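Local coordinates for CheC-like superfamily protein (PDB 3H2D) that probably serves in chemotaxis signalling as a CheX-type phosphatase that removes the phosphoryl group from phosphorylated CheY, at residues B[100-105]-B[111-116]; B[70-73]-B[77-80]; B[45-50]-B[56-61]; B[93-98]-B[115-120]. One frame throughout, in Å; residues are numbered along the deposited sequence. Where two conformers were deposited one is given.

In the fold
Contacts 1, 3 and 4 form one cluster. The centres of contacts 3 and 4 are about 7 Å apart, and each lies about 11 Å from that of contact 1. Strand 43-51 of the hairpin in contact 3 pairs with strand 113-122, which supplies a segment to both contacts 1 and 4; helix 84-107 supplies the other. F112 CE1 of contact 1 comes within 3.4 Å of M49 SE of contact 3. All three also touch the second subunit. Contact 2 lies apart, its centre about 28 Å from contact 1 and about 19 Å from contact 4, which it meets where I70 CG2 lies 3.8 Å from I93 CD1.

Contact 1: residues B[100-105]-B[111-116]; sequences GAKNLL and EFEMAT
K102 leans from its helix across the side chain of F112 and ends on that residue's own carbonyl. Its CB lies 3.7 Å from F112 CZ, at the far end of the ring, and CG sits 4.3 Å above the ring plane, offset toward the rim. CD has moved on to the backbone, near F112 O, and also passes 4.2 Å from CE of selenomethionine M114. With chi1 to chi3 all extended, the reach is long; the bend at chi4 (42°) then turns NZ onto F112 O at 2.7 Å. The contact thus ties helix 84-107 to the beginning of strand 113-122, an outermost strand of the antiparallel sheet within this chain. NZ also makes a longer salt bridge, 3.3 Å to E113 OE2, meeting the carboxylate from above its plane. Were K102 cut back to an alanine, F112 O and the E113 carboxylate would probably lose their ammonium partner, and the ring the CG lying over its face. At the ring's edge, close to its plane, L105 CD1 approaches F112 CE2 to 3.7 Å, while M49 of strand 43-51 packs against the same phenylalanine. One water donates to K102 O at 2.8 Å and accepts only a weak bond from F112 N.

Contact 2: residues B[70-73]-B[77-80]; sequences IMQN and ENPG
N78 ND2 donates to Q72 OE1 at 3.1 Å, a hydrogen bond that ties residues 70-73 of helix 64-75 to the loop following it. The same asparagine forms an Asx turn: its OD1 accepts from G80 N at 2.9 Å, with the donor above the carbonyl plane. One amide therefore works at both ends, its nitrogen reaching back to the helix and its oxygen holding the loop ahead. The bond to Q72 is directed on both sides, since ND2 lies in the carbonyl plane of the glutamine and OE1 lies in the amide plane of the asparagine, although the two amide planes stand 89° apart. Q72 arrives there by a bend at chi2 (65°), which folds its amide back beside the backbone of E77 and brings CD to 4.0 Å from E77 N. Replacing Q72 with a leucine would probably leave N78 ND2 without this acceptor and its amide freer to turn. One residue earlier in the helix, selenomethionine M71 stretches toward the loop with CG anti to the backbone N (chi1 -162°), and its SE packs at 4.0 Å from P79 CD, the two side chains crossing at about a right angle. M71 also touches E85, V86 and L89 of helix 84-107, so it is wedged between that helix and the loop. E77 O lies close to the helix backbone, but its angle to Q72 N is poor for a hydrogen bond; what it receives is a CA-H...O contact from Q72 CA at 3.3 Å.

Contact 3: residues B[45-50]-B[56-61]; sequences GLIGMV and GSLSIT
G45 and I60 form an antiparallel hydrogen-bonded pair, G45 N giving to I60 O at 2.8 Å and I60 N to G45 O likewise. Two further pairs repeat the exchange. I47 N to L58 O and L58 N to I47 O are both 3.0 Å, each donor nearly in line with the acceptor's C=O; M49 N reaches G56 O at 2.9 Å from well above the carbonyl plane, and G56 N returns to M49 O at 3.0 Å. The N-H and C=O groups of G45, I47, M49, G56, L58 and I60 are thus matched. The residues between them, L46 with S59 and G48 with S57, are non-hydrogen-bonded pairs, and their backbones look outward: L46, G48 and V50 bond to strand 113-122, S57 and S59 to strand 145-153. The result is a beta hairpin, strands 43-51 and 54-62, set inside the six-stranded sheet, their local axes 4.7 Å apart at 156°. Its two serines, on the face with L46, are buried but satisfied: S57 OG bonds to H129 ND1 and S59 OG to H129 NE2, so both ring nitrogens of one histidine are engaged. L46 CG packs on S59 CB at 4.0 Å on that face, which also meets the second subunit. The face with I47 and I60 packs against helix 84-107 and, at M49 and L58, against F10 of helix 8-21. There I47 CG2 touches L58 CB at 3.9 Å, and selenomethionine M49, bent at chi3 (-75°), swings its CE to 3.5 Å from S57 C.

Contact 4: residues B[93-98]-B[115-120]; sequences ITNMVT and ATPMVV
With its CG turned roughly away from its own carbonyl carbon (chi1 -89°) and the amide twisted modestly about the next bond (chi2 -30°), N95 sets that amide against the ring of P117, the two side chains crossing at about a right angle. N95 OD1 comes to 3.4 Å from P117 CG and N95 CG to 3.6 Å, so one corner of the proline ring meets the amide group by van der Waals packing. One residue back, T94 presents its methyl: CG2 stands anti to the backbone N, 4.3 Å from P117 CB, while OG1 turns away to bond with V90 O of the same helix. The ring is thus met by two consecutive helix residues, T94 at CB and N95 at CG and CD. The polar link is indirect, through a water that donates to N95 OD1 at 2.8 Å and to A115 O at 2.7 Å, joining the asparagine to the backbone at A115. Within the helix, T94 O accepts from T98 N and, at 2.7 Å, from T98 OG1, the two donors reaching it from opposite faces of its plane. Helix 84-107 lies here over the sheet, with T94, N95 and T98 on I47 of strand 43-51 and V97 on I60 of strand 54-62. I93, M96 and V97 also pack on helix 8-21, and strand 113-122 continues the sheet into the second subunit, pairing antiparallel through M118, V119 and V120.

Contact 1: residues B[100-105]-B[111-116]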
# COMPACT_ATOMS: atom_id res chain seq x y z
N GLY B 100 9.08 -9.04 12.66
CA GLY B 100 9.90 -10.22 12.81
C GLY B 100 11.00 -10.28 11.76
O GLY B 100 12.14 -10.66 12.07
N ALA B 101 10.67 -9.85 10.55
CA ALA B 101 11.67 -9.77 9.47
C ALA B 101 12.74 -8.73 9.80
O ALA B 101 13.96 -8.94 9.57
CB ALA B 101 10.99 -9.44 8.16
N LYS B 102 12.30 -7.58 10.30
CA LYS B 102 13.25 -6.54 10.75
C LYS B 102 14.22 -7.11 11.78
O LYS B 102 15.43 -6.88 11.68
CB LYS B 102 12.44 -5.36 11.33
CG LYS B 102 13.31 -4.27 11.90
CD LYS B 102 12.44 -3.14 12.43
CE LYS B 102 13.19 -2.16 13.31
NZ LYS B 102 14.53 -1.76 12.87
N ASN B 103 13.71 -7.84 12.77
CA ASN B 103 14.55 -8.46 13.76
C ASN B 103 15.57 -9.46 13.16
O ASN B 103 16.75 -9.38 13.45
CB ASN B 103 13.72 -9.20 14.80
CG ASN B 103 14.55 -9.72 15.94
OD1 ASN B 103 15.38 -9.01 16.51
ND2 ASN B 103 14.35 -10.96 16.26
N LEU B 104 15.06 -10.41 12.39
CA LEU B 104 15.90 -11.41 11.74
C LEU B 104 16.97 -10.80 10.79
O LEU B 104 18.13 -11.18 10.85
CB LEU B 104 14.99 -12.38 10.97
CG LEU B 104 14.12 -13.30 11.84
CD1 LEU B 104 13.09 -14.07 10.96
CD2 LEU B 104 14.98 -14.24 12.71
N LEU B 105 16.55 -9.89 9.91
CA LEU B 105 17.47 -9.13 9.04
C LEU B 105 18.47 -8.23 9.79
O LEU B 105 19.64 -8.15 9.42
CB LEU B 105 16.65 -8.32 7.99
CG LEU B 105 16.06 -9.19 6.88
CD1 LEU B 105 14.91 -8.45 6.16
CD2 LEU B 105 17.16 -9.70 5.90
N GLU B 111 19.72 -3.29 8.05
CA GLU B 111 18.89 -2.39 8.84
C GLU B 111 17.79 -1.69 8.03
O GLU B 111 18.04 -1.08 6.98
CB GLU B 111 19.74 -1.34 9.49
CG GLU B 111 20.74 -1.93 10.51
N PHE B 112 16.58 -1.72 8.57
CA PHE B 112 15.48 -0.89 8.05
C PHE B 112 14.50 -0.62 9.16
O PHE B 112 14.47 -1.33 10.20
CB PHE B 112 14.76 -1.52 6.84
CG PHE B 112 13.95 -2.73 7.15
CD1 PHE B 112 12.63 -2.64 7.54
CD2 PHE B 112 14.53 -3.98 7.02
CE1 PHE B 112 11.89 -3.80 7.83
CE2 PHE B 112 13.82 -5.11 7.29
CZ PHE B 112 12.51 -5.05 7.69
N GLU B 113 13.70 0.43 8.93
CA GLU B 113 12.58 0.82 9.77
C GLU B 113 11.33 0.66 8.90
O GLU B 113 11.35 0.96 7.70
CB GLU B 113 12.70 2.28 10.20
CG GLU B 113 13.85 2.65 11.11
CD GLU B 113 13.87 1.80 12.35
OE1 GLU B 113 12.78 1.45 12.85
OE2 GLU B 113 15.00 1.49 12.83
N MSE B 114 10.26 0.16 9.50
CA MSE B 114 8.96 0.06 8.85
C MSE B 114 8.17 1.36 9.02
O MSE B 114 8.31 2.07 10.01
CB MSE B 114 8.15 -1.10 9.43
CG MSE B 114 7.55 -0.91 10.79
SE MSE B 114 6.66 -2.61 11.33
CE MSE B 114 8.29 -3.45 11.71
N ALA B 115 7.30 1.61 8.04
CA ALA B 115 6.34 2.69 8.11
C ALA B 115 5.13 2.04 8.79
O ALA B 115 5.30 1.24 9.70
CB ALA B 115 6.03 3.21 6.71
N THR B 116 3.91 2.38 8.37
CA THR B 116 2.72 1.91 9.02
C THR B 116 1.81 1.17 8.00
O THR B 116 1.82 1.48 6.83
CB THR B 116 1.97 3.05 9.67
OG1 THR B 116 1.68 4.04 8.68
CG2 THR B 116 2.77 3.67 10.80
O HOH W 1 16.45 -4.76 10.19

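Contact 2: residues B[70-73]-B[77-80]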
# COMPACT_ATOMS: atom_id res chain seq x y z
N ILE B 70 -8.38 -17.43 9.35
CA ILE B 70 -7.31 -16.90 10.18
C ILE B 70 -7.93 -16.09 11.34
O ILE B 70 -7.56 -16.27 12.53
CB ILE B 70 -6.29 -16.03 9.34
CG1 ILE B 70 -5.48 -16.91 8.38
CG2 ILE B 70 -5.33 -15.19 10.22
CD1 ILE B 70 -4.66 -16.10 7.39
N MSE B 71 -8.90 -15.21 11.03
CA MSE B 71 -9.57 -14.47 12.09
C MSE B 71 -10.33 -15.37 13.04
O MSE B 71 -10.30 -15.11 14.24
CB MSE B 71 -10.53 -13.42 11.58
CG MSE B 71 -10.85 -12.39 12.75
SE MSE B 71 -11.84 -11.05 11.98
CE MSE B 71 -12.85 -10.36 13.48
N GLN B 72 -11.02 -16.39 12.53
CA GLN B 72 -11.70 -17.33 13.41
C GLN B 72 -10.69 -17.92 14.42
O GLN B 72 -10.98 -18.02 15.59
CB GLN B 72 -12.36 -18.46 12.64
CG GLN B 72 -13.12 -19.48 13.53
CD GLN B 72 -14.31 -18.85 14.25
OE1 GLN B 72 -15.07 -18.07 13.66
NE2 GLN B 72 -14.44 -19.13 15.53
N ASN B 73 -9.55 -18.39 13.90
CA ASN B 73 -8.60 -19.13 14.72
C ASN B 73 -7.85 -18.23 15.72
O ASN B 73 -7.58 -18.63 16.84
CB ASN B 73 -7.58 -19.81 13.83
CG ASN B 73 -8.15 -20.98 13.06
OD1 ASN B 73 -9.35 -21.26 13.11
ND2 ASN B 73 -7.30 -21.66 12.33
N GLU B 77 -13.75 -15.43 16.26
CA GLU B 77 -14.93 -15.00 15.54
C GLU B 77 -14.60 -14.59 14.15
O GLU B 77 -13.45 -14.52 13.78
CB GLU B 77 -15.59 -13.85 16.25
CG GLU B 77 -14.66 -12.76 16.71
CD GLU B 77 -15.42 -11.84 17.64
OE1 GLU B 77 -16.55 -11.50 17.25
OE2 GLU B 77 -14.94 -11.50 18.73
N ASN B 78 -15.62 -14.41 13.35
CA ASN B 78 -15.40 -13.67 12.11
C ASN B 78 -16.74 -13.26 11.56
O ASN B 78 -17.73 -13.97 11.66
CB ASN B 78 -14.62 -14.48 11.05
CG ASN B 78 -15.52 -15.48 10.36
OD1 ASN B 78 -16.11 -15.21 9.29
ND2 ASN B 78 -15.72 -16.59 11.04
N PRO B 79 -16.74 -12.11 10.92
CA PRO B 79 -18.00 -11.53 10.53
C PRO B 79 -18.54 -12.02 9.19
O PRO B 79 -19.56 -11.51 8.73
CB PRO B 79 -17.67 -10.05 10.48
CG PRO B 79 -16.23 -9.98 10.17
CD PRO B 79 -15.59 -11.30 10.50
N GLY B 80 -17.88 -12.99 8.56
CA GLY B 80 -18.40 -13.54 7.29
C GLY B 80 -18.22 -12.63 6.09
O GLY B 80 -18.72 -12.92 5.00

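Contact 3: residues B[45-50]-B[56-61]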
# COMPACT_ATOMS: atom_id res chain seq x y z
N GLY B 45 -2.37 -6.52 3.21
CA GLY B 45 -1.62 -5.61 4.08
C GLY B 45 -0.36 -5.16 3.34
O GLY B 45 0.40 -5.99 2.85
N LEU B 46 -0.16 -3.84 3.25
CA LEU B 46 0.95 -3.21 2.55
C LEU B 46 1.72 -2.29 3.51
O LEU B 46 1.11 -1.60 4.33
CB LEU B 46 0.45 -2.36 1.39
CG LEU B 46 0.04 -3.07 0.09
CD1 LEU B 46 -1.12 -3.95 0.34
CD2 LEU B 46 -0.29 -1.97 -0.97
N ILE B 47 3.04 -2.28 3.40
CA ILE B 47 3.87 -1.46 4.25
C ILE B 47 5.17 -1.13 3.56
O ILE B 47 5.75 -1.95 2.85
CB ILE B 47 4.12 -2.15 5.63
CG1 ILE B 47 4.64 -1.17 6.70
CG2 ILE B 47 4.99 -3.48 5.48
CD1 ILE B 47 4.39 -1.64 8.14
N GLY B 48 5.63 0.09 3.79
CA GLY B 48 6.95 0.52 3.31
C GLY B 48 8.03 0.30 4.34
O GLY B 48 7.76 0.25 5.55
N MSE B 49 9.27 0.21 3.84
CA MSE B 49 10.47 0.04 4.66
C MSE B 49 11.55 0.98 4.18
O MSE B 49 11.71 1.17 2.99
CB MSE B 49 10.99 -1.38 4.54
CG MSE B 49 10.05 -2.39 5.19
SE MSE B 49 10.53 -4.22 4.70
CE MSE B 49 9.85 -4.20 2.86
N VAL B 50 12.25 1.60 5.12
CA VAL B 50 13.30 2.54 4.78
C VAL B 50 14.50 2.24 5.67
O VAL B 50 14.36 2.15 6.91
CB VAL B 50 12.85 3.99 4.96
CG1 VAL B 50 13.95 4.94 4.67
CG2 VAL B 50 11.67 4.33 4.02
N GLY B 56 12.11 -0.07 0.33
CA GLY B 56 11.30 -1.04 -0.35
C GLY B 56 9.93 -1.17 0.19
O GLY B 56 9.46 -0.34 0.96
N SER B 57 9.32 -2.28 -0.20
CA SER B 57 7.89 -2.49 0.01
C SER B 57 7.60 -3.95 0.24
O SER B 57 8.28 -4.82 -0.30
CB SER B 57 7.12 -2.01 -1.25
OG SER B 57 7.69 -2.55 -2.47
N LEU B 58 6.61 -4.21 1.10
CA LEU B 58 6.06 -5.54 1.38
C LEU B 58 4.55 -5.51 1.22
O LEU B 58 3.90 -4.58 1.66
CB LEU B 58 6.36 -5.91 2.82
CG LEU B 58 5.65 -7.12 3.42
CD1 LEU B 58 6.09 -8.40 2.70
CD2 LEU B 58 5.96 -7.18 4.90
N SER B 59 4.01 -6.54 0.56
CA SER B 59 2.55 -6.80 0.51
C SER B 59 2.27 -8.24 0.91
O SER B 59 3.00 -9.16 0.55
CB SER B 59 1.91 -6.48 -0.86
OG SER B 59 2.42 -7.28 -1.90
N ILE B 60 1.21 -8.42 1.70
CA ILE B 60 0.73 -9.74 2.08
C ILE B 60 -0.74 -9.77 1.66
O ILE B 60 -1.53 -9.04 2.18
CB ILE B 60 0.83 -9.98 3.60
CG1 ILE B 60 2.23 -9.69 4.14
CG2 ILE B 60 0.43 -11.41 3.99
CD1 ILE B 60 2.23 -9.62 5.72
N THR B 61 -1.08 -10.68 0.76
CA THR B 61 -2.39 -10.70 0.14
C THR B 61 -3.08 -12.01 0.48
O THR B 61 -2.40 -13.04 0.46
CB THR B 61 -2.23 -10.56 -1.39
OG1 THR B 61 -1.63 -9.27 -1.67
CG2 THR B 61 -3.59 -10.70 -2.14

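Contact 4: residues B[93-98]-B[115-120]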
# COMPACT_ATOMS: atom_id res chain seq x y z
N ILE B 93 -1.25 -8.34 11.59
CA ILE B 93 -0.44 -9.39 10.98
C ILE B 93 0.70 -8.77 10.19
O ILE B 93 1.86 -9.22 10.26
CB ILE B 93 -1.28 -10.34 10.05
CG1 ILE B 93 -2.26 -11.15 10.92
CG2 ILE B 93 -0.37 -11.25 9.22
CD1 ILE B 93 -3.25 -11.98 10.10
N THR B 94 0.38 -7.73 9.42
CA THR B 94 1.41 -7.04 8.63
C THR B 94 2.54 -6.49 9.51
O THR B 94 3.76 -6.64 9.18
CB THR B 94 0.79 -5.90 7.79
OG1 THR B 94 -0.20 -6.45 6.93
CG2 THR B 94 1.83 -5.21 6.95
N ASN B 95 2.16 -5.85 10.62
CA ASN B 95 3.16 -5.33 11.55
C ASN B 95 4.02 -6.45 12.14
O ASN B 95 5.24 -6.28 12.28
CB ASN B 95 2.53 -4.59 12.72
CG ASN B 95 2.30 -3.15 12.45
OD1 ASN B 95 3.03 -2.51 11.69
ND2 ASN B 95 1.24 -2.60 13.12
N MSE B 96 3.42 -7.59 12.49
CA MSE B 96 4.20 -8.68 13.08
C MSE B 96 5.11 -9.39 12.08
O MSE B 96 6.22 -9.77 12.44
CB MSE B 96 3.30 -9.71 13.79
CG MSE B 96 2.55 -9.13 14.92
SE MSE B 96 1.59 -10.59 15.85
CE MSE B 96 0.11 -10.74 14.65
N VAL B 97 4.66 -9.57 10.83
CA VAL B 97 5.50 -10.15 9.77
C VAL B 97 6.74 -9.26 9.50
O VAL B 97 7.90 -9.72 9.45
CB VAL B 97 4.67 -10.38 8.49
CG1 VAL B 97 5.59 -10.78 7.27
CG2 VAL B 97 3.62 -11.45 8.78
N THR B 98 6.46 -7.97 9.34
CA THR B 98 7.49 -6.97 9.02
C THR B 98 8.42 -6.78 10.18
O THR B 98 9.63 -6.70 10.00
CB THR B 98 6.86 -5.63 8.67
OG1 THR B 98 5.83 -5.85 7.70
CG2 THR B 98 7.94 -4.63 8.05
N ALA B 115 7.30 1.61 8.04
CA ALA B 115 6.34 2.69 8.11
C ALA B 115 5.13 2.04 8.79
O ALA B 115 5.30 1.24 9.70
CB ALA B 115 6.03 3.21 6.71
N THR B 116 3.91 2.38 8.37
CA THR B 116 2.72 1.91 9.02
C THR B 116 1.81 1.17 8.00
O THR B 116 1.82 1.48 6.83
CB THR B 116 1.97 3.05 9.67
OG1 THR B 116 1.68 4.04 8.68
CG2 THR B 116 2.77 3.67 10.80
N PRO B 117 1.02 0.19 8.48
CA PRO B 117 0.30 -0.62 7.52
C PRO B 117 -0.84 0.11 6.84
O PRO B 117 -1.47 0.97 7.41
CB PRO B 117 -0.31 -1.73 8.38
CG PRO B 117 0.49 -1.75 9.61
CD PRO B 117 0.80 -0.30 9.85
N MSE B 118 -1.03 -0.20 5.56
CA MSE B 118 -2.24 0.17 4.87
C MSE B 118 -2.84 -1.13 4.41
O MSE B 118 -2.13 -2.02 3.96
CB MSE B 118 -1.95 1.04 3.66
CG MSE B 118 -1.68 2.46 4.03
SE MSE B 118 -0.94 3.38 2.50
CE MSE B 118 0.91 2.82 2.65
N VAL B 119 -4.15 -1.23 4.59
CA VAL B 119 -4.89 -2.43 4.21
C VAL B 119 -5.88 -2.14 3.09
O VAL B 119 -6.71 -1.23 3.20
CB VAL B 119 -5.62 -3.08 5.43
CG1 VAL B 119 -6.31 -4.40 5.05
CG2 VAL B 119 -4.57 -3.27 6.55
N VAL B 120 -5.77 -2.93 2.03
CA VAL B 120 -6.58 -2.85 0.85
C VAL B 120 -7.68 -3.87 0.98
O VAL B 120 -7.41 -5.01 1.34
CB VAL B 120 -5.74 -3.21 -0.38
CG1 VAL B 120 -6.62 -3.22 -1.66
CG2 VAL B 120 -4.50 -2.26 -0.48
O HOH W 2 4.04 0.07 11.82